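Local coordinates for protein NAF1 (PDB 2V3M) that serves as an RNA-binding assembly factor required for maturation of box H/ACA snoRNPs, here its Gar1-like domain, and is replaced by GAR1 in the mature particle, at residues A[69-74]-A[86-91]; A[42-47]-A[96-101]. All coordinates share one frame; numbering follows the deposited sequence.

Contact 1. Residues A[69-74]-A[86-91]; sequences TLIGML and YRIKLP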
loop_
_atom_site.group_PDB
_atom_site.type_symbol
_atom_site.label_atom_id
_atom_site.label_comp_id
_atom_site.label_asym_id
_atom_site.label_seq_id
_atom_site.Cartn_x
_atom_site.Cartn_y
_atom_site.Cartn_z
ATOM N N THR A 69 -11.921 13.584 10.672
ATOM C CA THR A 69 -12.069 12.186 10.915
ATOM C C THR A 69 -10.651 11.691 11.130
ATOM O O THR A 69 -9.775 11.828 10.291
ATOM C CB THR A 69 -12.714 11.458 9.748
ATOM O OG1 THR A 69 -14.080 11.874 9.627
ATOM C CG2 THR A 69 -12.678 9.986 10.035
ATOM N N LEU A 70 -10.414 11.138 12.304
ATOM C CA LEU A 70 -9.109 10.700 12.679
ATOM C C LEU A 70 -8.708 9.383 11.992
ATOM O O LEU A 70 -9.448 8.372 12.168
ATOM C CB LEU A 70 -9.129 10.488 14.161
ATOM C CG LEU A 70 -8.030 9.492 14.625
ATOM C CD1 LEU A 70 -6.751 10.273 14.803
ATOM C CD2 LEU A 70 -8.307 8.630 15.944
ATOM N N ILE A 71 -7.559 9.378 11.267
ATOM C CA ILE A 71 -7.078 8.183 10.639
ATOM C C ILE A 71 -6.218 7.343 11.585
ATOM O O ILE A 71 -6.502 6.211 11.996
ATOM C CB ILE A 71 -6.294 8.461 9.453
ATOM C CG1 ILE A 71 -7.191 9.149 8.390
ATOM C CG2 ILE A 71 -5.697 7.093 9.013
ATOM C CD1 ILE A 71 -6.506 9.459 7.113
ATOM N N GLY A 72 -5.138 7.934 11.995
ATOM C CA GLY A 72 -4.349 7.270 13.045
ATOM C C GLY A 72 -2.884 7.717 12.952
ATOM O O GLY A 72 -2.501 8.792 12.440
HETATM N N MSE A 73 -2.016 6.906 13.515
HETATM C CA MSE A 73 -0.681 7.414 13.805
HETATM C C MSE A 73 0.286 6.792 12.869
HETATM O O MSE A 73 0.130 5.621 12.463
HETATM C CB MSE A 73 -0.285 6.921 15.094
HETATM C CG MSE A 73 0.735 7.757 15.626
HETATM SE SE MSE A 73 -0.545 8.179 16.941
HETATM C CE MSE A 73 0.331 8.225 18.598
ATOM N N LEU A 74 1.316 7.531 12.501
ATOM C CA LEU A 74 2.254 7.025 11.458
ATOM C C LEU A 74 2.948 5.718 11.836
ATOM O O LEU A 74 3.438 5.516 12.940
ATOM C CB LEU A 74 3.375 8.010 11.241
ATOM C CG LEU A 74 4.432 7.596 10.213
ATOM C CD1 LEU A 74 3.782 7.620 8.848
ATOM C CD2 LEU A 74 5.473 8.590 10.124
ATOM N N TYR A 86 2.936 6.839 3.205
ATOM C CA TYR A 86 2.869 6.696 4.614
ATOM C C TYR A 86 1.970 5.529 4.894
ATOM O O TYR A 86 0.934 5.368 4.261
ATOM C CB TYR A 86 2.317 7.944 5.173
ATOM C CG TYR A 86 3.144 9.126 4.859
ATOM C CD1 TYR A 86 2.579 10.284 4.313
ATOM C CD2 TYR A 86 4.509 9.109 5.073
ATOM C CE1 TYR A 86 3.359 11.405 4.008
ATOM C CE2 TYR A 86 5.280 10.224 4.844
ATOM C CZ TYR A 86 4.712 11.383 4.290
ATOM O OH TYR A 86 5.539 12.490 4.041
ATOM N N ARG A 87 2.369 4.662 5.802
ATOM C CA ARG A 87 1.482 3.568 6.185
ATOM C C ARG A 87 1.039 3.675 7.632
ATOM O O ARG A 87 1.912 3.800 8.564
ATOM C CB ARG A 87 2.233 2.308 5.947
ATOM C CG ARG A 87 1.496 1.011 6.164
ATOM C CD ARG A 87 2.615 -0.098 6.158
ATOM N NE ARG A 87 2.378 -0.969 7.265
ATOM C CZ ARG A 87 3.264 -1.415 8.141
ATOM N NH1 ARG A 87 4.547 -1.140 8.075
ATOM N NH2 ARG A 87 2.850 -2.234 9.095
ATOM N N ILE A 88 -0.298 3.667 7.826
ATOM C CA ILE A 88 -0.913 3.745 9.177
ATOM C C ILE A 88 -1.573 2.398 9.427
ATOM O O ILE A 88 -2.497 2.040 8.740
ATOM C CB ILE A 88 -1.941 4.870 9.294
ATOM C CG1 ILE A 88 -1.291 6.226 9.161
ATOM C CG2 ILE A 88 -2.542 4.847 10.690
ATOM C CD1 ILE A 88 -1.593 6.902 7.988
ATOM N N LYS A 89 -1.052 1.639 10.358
ATOM C CA LYS A 89 -1.659 0.412 10.689
ATOM C C LYS A 89 -2.638 0.568 11.807
ATOM O O LYS A 89 -2.179 0.968 12.869
ATOM C CB LYS A 89 -0.585 -0.499 11.177
ATOM C CG LYS A 89 -1.077 -1.762 11.799
ATOM C CD LYS A 89 -1.625 -2.723 10.783
ATOM C CE LYS A 89 -1.565 -4.103 11.437
ATOM N NZ LYS A 89 -1.972 -5.236 10.566
ATOM N N LEU A 90 -3.950 0.283 11.581
ATOM C CA LEU A 90 -4.966 0.380 12.614
ATOM C C LEU A 90 -4.983 -0.951 13.445
ATOM O O LEU A 90 -4.683 -2.028 12.931
ATOM C CB LEU A 90 -6.309 0.666 12.012
ATOM C CG LEU A 90 -6.430 1.944 11.218
ATOM C CD1 LEU A 90 -7.800 2.041 10.625
ATOM C CD2 LEU A 90 -6.173 3.127 12.043
ATOM N N PRO A 91 -5.305 -0.874 14.750
ATOM C CA PRO A 91 -5.491 -2.094 15.547
ATOM C C PRO A 91 -6.814 -2.762 15.197
ATOM O O PRO A 91 -7.655 -2.139 14.502
ATOM C CB PRO A 91 -5.543 -1.549 16.978
ATOM C CG PRO A 91 -5.999 -0.158 16.880
ATOM C CD PRO A 91 -5.513 0.351 15.557
#
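Ile88 presses its CG2 methyl against the backbone of Gly72 and Met73, the latter a selenomethionine, with CG2 3.3 Å from Met73 O and 3.7 Å from Gly72 C. CG2 lies anti to the backbone N and also reaches Ile71 CG2 at 4.2 Å. On its other branch, Ile88 CG1 sits 3.6 Å from Met73 O and also approaches Leu74 CA. Flanking this centre, Leu90 CD2 packs against Ile71 O, while Leu74 CD1 meets Tyr86 CB at 4.0 Å and the ring, obliquely, at CD2. An alanine in place of Ile88 would probably open a gap beside Gly72 and Met73 and leave Ile71 CG2 without this neighbour. The strands cross at 97° without hydrogen bonds between them; 70-73 is paired with 62-65, where Ile71 and Gly72 both face Phe63 in a classic beta bulge, and 85-89 with 43-48. The Arg87 guanidinium has partners outside the two segments, NH1 in a salt bridge with Glu76 OE1 and NE bonded to Asn43 OD1. Between the segments, side chains thus pack largely on backbone as the curled sheet of this Gar1-like domain closes, while directed bonds lie alongside, from Thr75 to the Arg87 backbone and Lys89 N.

Contact 2. Residues A[42-47]-A[96-101]; sequences NNIIIH and NLFDEL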
loop_
_atom_site.group_PDB
_atom_site.type_symbol
_atom_site.label_atom_id
_atom_site.label_comp_id
_atom_site.label_asym_id
_atom_site.label_seq_id
_atom_site.Cartn_x
_atom_site.Cartn_y
_atom_site.Cartn_z
ATOM N N ASN A 42 -6.206 -3.814 7.516
ATOM C CA ASN A 42 -6.045 -2.804 8.542
ATOM C C ASN A 42 -4.906 -1.853 8.281
ATOM O O ASN A 42 -4.608 -1.049 9.180
ATOM C CB ASN A 42 -5.882 -3.391 9.934
ATOM C CG ASN A 42 -7.112 -4.085 10.424
ATOM O OD1 ASN A 42 -8.259 -3.631 10.269
ATOM N ND2 ASN A 42 -6.886 -5.201 11.047
ATOM N N ASN A 43 -4.260 -1.871 7.109
ATOM C CA ASN A 43 -3.374 -0.738 6.793
ATOM C C ASN A 43 -4.041 0.351 5.962
ATOM O O ASN A 43 -4.839 0.022 5.056
ATOM C CB ASN A 43 -2.170 -1.191 6.074
ATOM C CG ASN A 43 -1.367 -2.162 6.890
ATOM O OD1 ASN A 43 -0.445 -1.761 7.662
ATOM N ND2 ASN A 43 -1.654 -3.488 6.707
ATOM N N ILE A 44 -3.724 1.608 6.262
ATOM C CA ILE A 44 -4.173 2.707 5.466
ATOM C C ILE A 44 -2.899 3.321 4.857
ATOM O O ILE A 44 -1.889 3.560 5.543
ATOM C CB ILE A 44 -4.909 3.755 6.343
ATOM C CG1 ILE A 44 -6.188 3.188 6.906
ATOM C CG2 ILE A 44 -5.193 5.021 5.581
ATOM C CD1 ILE A 44 -6.958 2.464 5.949
ATOM N N ILE A 45 -2.946 3.554 3.561
ATOM C CA ILE A 45 -1.806 4.048 2.843
ATOM C C ILE A 45 -2.092 5.472 2.322
ATOM O O ILE A 45 -3.074 5.669 1.627
ATOM C CB ILE A 45 -1.524 3.195 1.644
ATOM C CG1 ILE A 45 -1.009 1.878 2.091
ATOM C CG2 ILE A 45 -0.475 3.816 0.818
ATOM C CD1 ILE A 45 -0.387 1.804 3.284
ATOM N N ILE A 46 -1.216 6.412 2.618
ATOM C CA ILE A 46 -1.360 7.797 2.155
ATOM C C ILE A 46 -0.198 8.188 1.236
ATOM O O ILE A 46 0.981 7.861 1.544
ATOM C CB ILE A 46 -1.419 8.757 3.399
ATOM C CG1 ILE A 46 -2.592 8.226 4.238
ATOM C CG2 ILE A 46 -1.526 10.299 2.988
ATOM C CD1 ILE A 46 -3.102 9.039 5.166
ATOM N N HIS A 47 -0.486 8.838 0.134
ATOM C CA HIS A 47 0.582 9.090 -0.760
ATOM C C HIS A 47 0.960 10.513 -0.515
ATOM O O HIS A 47 0.086 11.397 -0.612
ATOM C CB HIS A 47 0.135 8.925 -2.202
ATOM C CG HIS A 47 1.266 8.877 -3.187
ATOM N ND1 HIS A 47 1.074 8.704 -4.543
ATOM C CD2 HIS A 47 2.610 8.993 -3.025
ATOM C CE1 HIS A 47 2.239 8.683 -5.178
ATOM N NE2 HIS A 47 3.192 8.860 -4.279
ATOM N N ASN A 96 -14.168 -0.772 12.508
ATOM C CA ASN A 96 -15.241 0.093 12.037
ATOM C C ASN A 96 -14.690 1.345 11.323
ATOM O O ASN A 96 -15.281 1.874 10.349
ATOM C CB ASN A 96 -16.187 0.449 13.168
ATOM C CG ASN A 96 -17.115 -0.703 13.535
ATOM O OD1 ASN A 96 -18.066 -0.526 14.306
ATOM N ND2 ASN A 96 -16.860 -1.897 12.974
ATOM N N LEU A 97 -13.532 1.791 11.785
ATOM C CA LEU A 97 -12.917 2.982 11.270
ATOM C C LEU A 97 -12.265 2.661 9.938
ATOM O O LEU A 97 -12.366 3.444 8.983
ATOM C CB LEU A 97 -11.917 3.530 12.303
ATOM C CG LEU A 97 -11.162 4.727 11.757
ATOM C CD1 LEU A 97 -12.084 5.899 11.602
ATOM C CD2 LEU A 97 -9.908 5.095 12.572
ATOM N N PHE A 98 -11.607 1.510 9.900
ATOM C CA PHE A 98 -11.019 0.955 8.689
ATOM C C PHE A 98 -12.011 0.887 7.532
ATOM O O PHE A 98 -11.713 1.397 6.480
ATOM C CB PHE A 98 -10.392 -0.437 8.961
ATOM C CG PHE A 98 -9.812 -1.100 7.715
ATOM C CD1 PHE A 98 -8.575 -0.721 7.242
ATOM C CD2 PHE A 98 -10.558 -2.044 6.989
ATOM C CE1 PHE A 98 -8.061 -1.281 6.117
ATOM C CE2 PHE A 98 -10.044 -2.609 5.827
ATOM C CZ PHE A 98 -8.797 -2.243 5.400
ATOM N N ASP A 99 -13.158 0.262 7.752
ATOM C CA ASP A 99 -14.242 0.190 6.771
ATOM C C ASP A 99 -14.763 1.532 6.292
ATOM O O ASP A 99 -15.114 1.705 5.118
ATOM C CB ASP A 99 -15.385 -0.674 7.337
ATOM C CG ASP A 99 -14.964 -2.163 7.483
ATOM O OD1 ASP A 99 -14.093 -2.652 6.678
ATOM O OD2 ASP A 99 -15.477 -2.851 8.410
ATOM N N GLU A 100 -14.766 2.486 7.207
ATOM C CA GLU A 100 -15.170 3.829 6.864
ATOM C C GLU A 100 -14.132 4.516 6.002
ATOM O O GLU A 100 -14.459 5.242 5.099
ATOM C CB GLU A 100 -15.466 4.631 8.099
ATOM C CG GLU A 100 -16.206 5.956 7.762
ATOM C CD GLU A 100 -16.132 7.066 8.920
ATOM O OE1 GLU A 100 -16.144 8.280 8.536
ATOM O OE2 GLU A 100 -16.030 6.725 10.171
ATOM N N LEU A 101 -12.868 4.280 6.262
ATOM C CA LEU A 101 -11.842 4.898 5.455
ATOM C C LEU A 101 -11.693 4.213 4.126
ATOM O O LEU A 101 -11.610 4.920 3.149
ATOM C CB LEU A 101 -10.541 4.869 6.197
ATOM C CG LEU A 101 -10.520 5.610 7.549
ATOM C CD1 LEU A 101 -9.120 5.360 8.192
ATOM C CD2 LEU A 101 -10.754 7.162 7.497
#
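The Phe98 ring has the Asn42 backbone N over one face, 3.4 Å from CE1, and Asn43 O at its edge, in the ring plane and 3.6 Å from the same CE1. The Asn42 backbone is hydrogen-bonded to Leu90, and its meeting with the ring is described here as contact alone. Asn42 CA lies close by, 3.5 Å from Phe98 CD1. The Asn42 side chain runs across the phenylalanine: its amide plane is turned 82° from the ring, and OD1 lies near the root of the ring, 3.9 Å from Phe98 CG. Ile44 CD1 approaches the ring obliquely, at 3.8 Å from Phe98 CD1, the two side chains running antiparallel past one another.

With CG anti to the backbone N (chi1 177°), Phe98 extends from the helix to the beginning of strand 43-47. One helical turn later, Leu101 crosses Ile44 at about a right angle, its CD1 3.9 Å from Ile44 CG1. Helix 96-101 therefore rests on the strand through two side chains, Phe98 and Leu101, from successive turns, and the segment axes stand 9.7 Å apart at 38°. Farther out, Leu36 and Ala39 of the neighbouring strand 30-40 also line Ile44. The Asn43 side chain leaves the backbone away from the helix, and its OD1 accepts a hydrogen bond from Arg87 NE.

Asn42 adopts a left-handed backbone conformation just after strand 30-40, where the chain reverses into strand 43-48, and the aromatic ring lies against the turn of this hairpin. Polar backbone atoms lie around the ring while Ile44 and Leu101 form the apolar part, so the helix packs against the hairpin turn and the start of the strand mainly by van der Waals contact.

In the fold
The two contacts have centres 7 Å apart and join through the antiparallel pairing of strands 85-89 and 43-48, with probable hydrogen bonds from Tyr86 N to Ile46 O and from Ile88 N to Ile44 O, each 2.8 Å. Ile71 of contact 1 also packs on Ile44, Ile46 and Leu101, consistent with one continuous apolar core, and Leu90 leads from strand 85-89 to Phe98 of the helix that follows it. Leu70 O also packs against Leu97 CD2 at 3.3 Å. Beside contact 2, a bound sulfate, probably from the crystallisation liquor, has its nearest atom about 3 Å from the Phe98 side chain. Segments 69-74, 86-91 and 96-101 belong to the RNA-binding region.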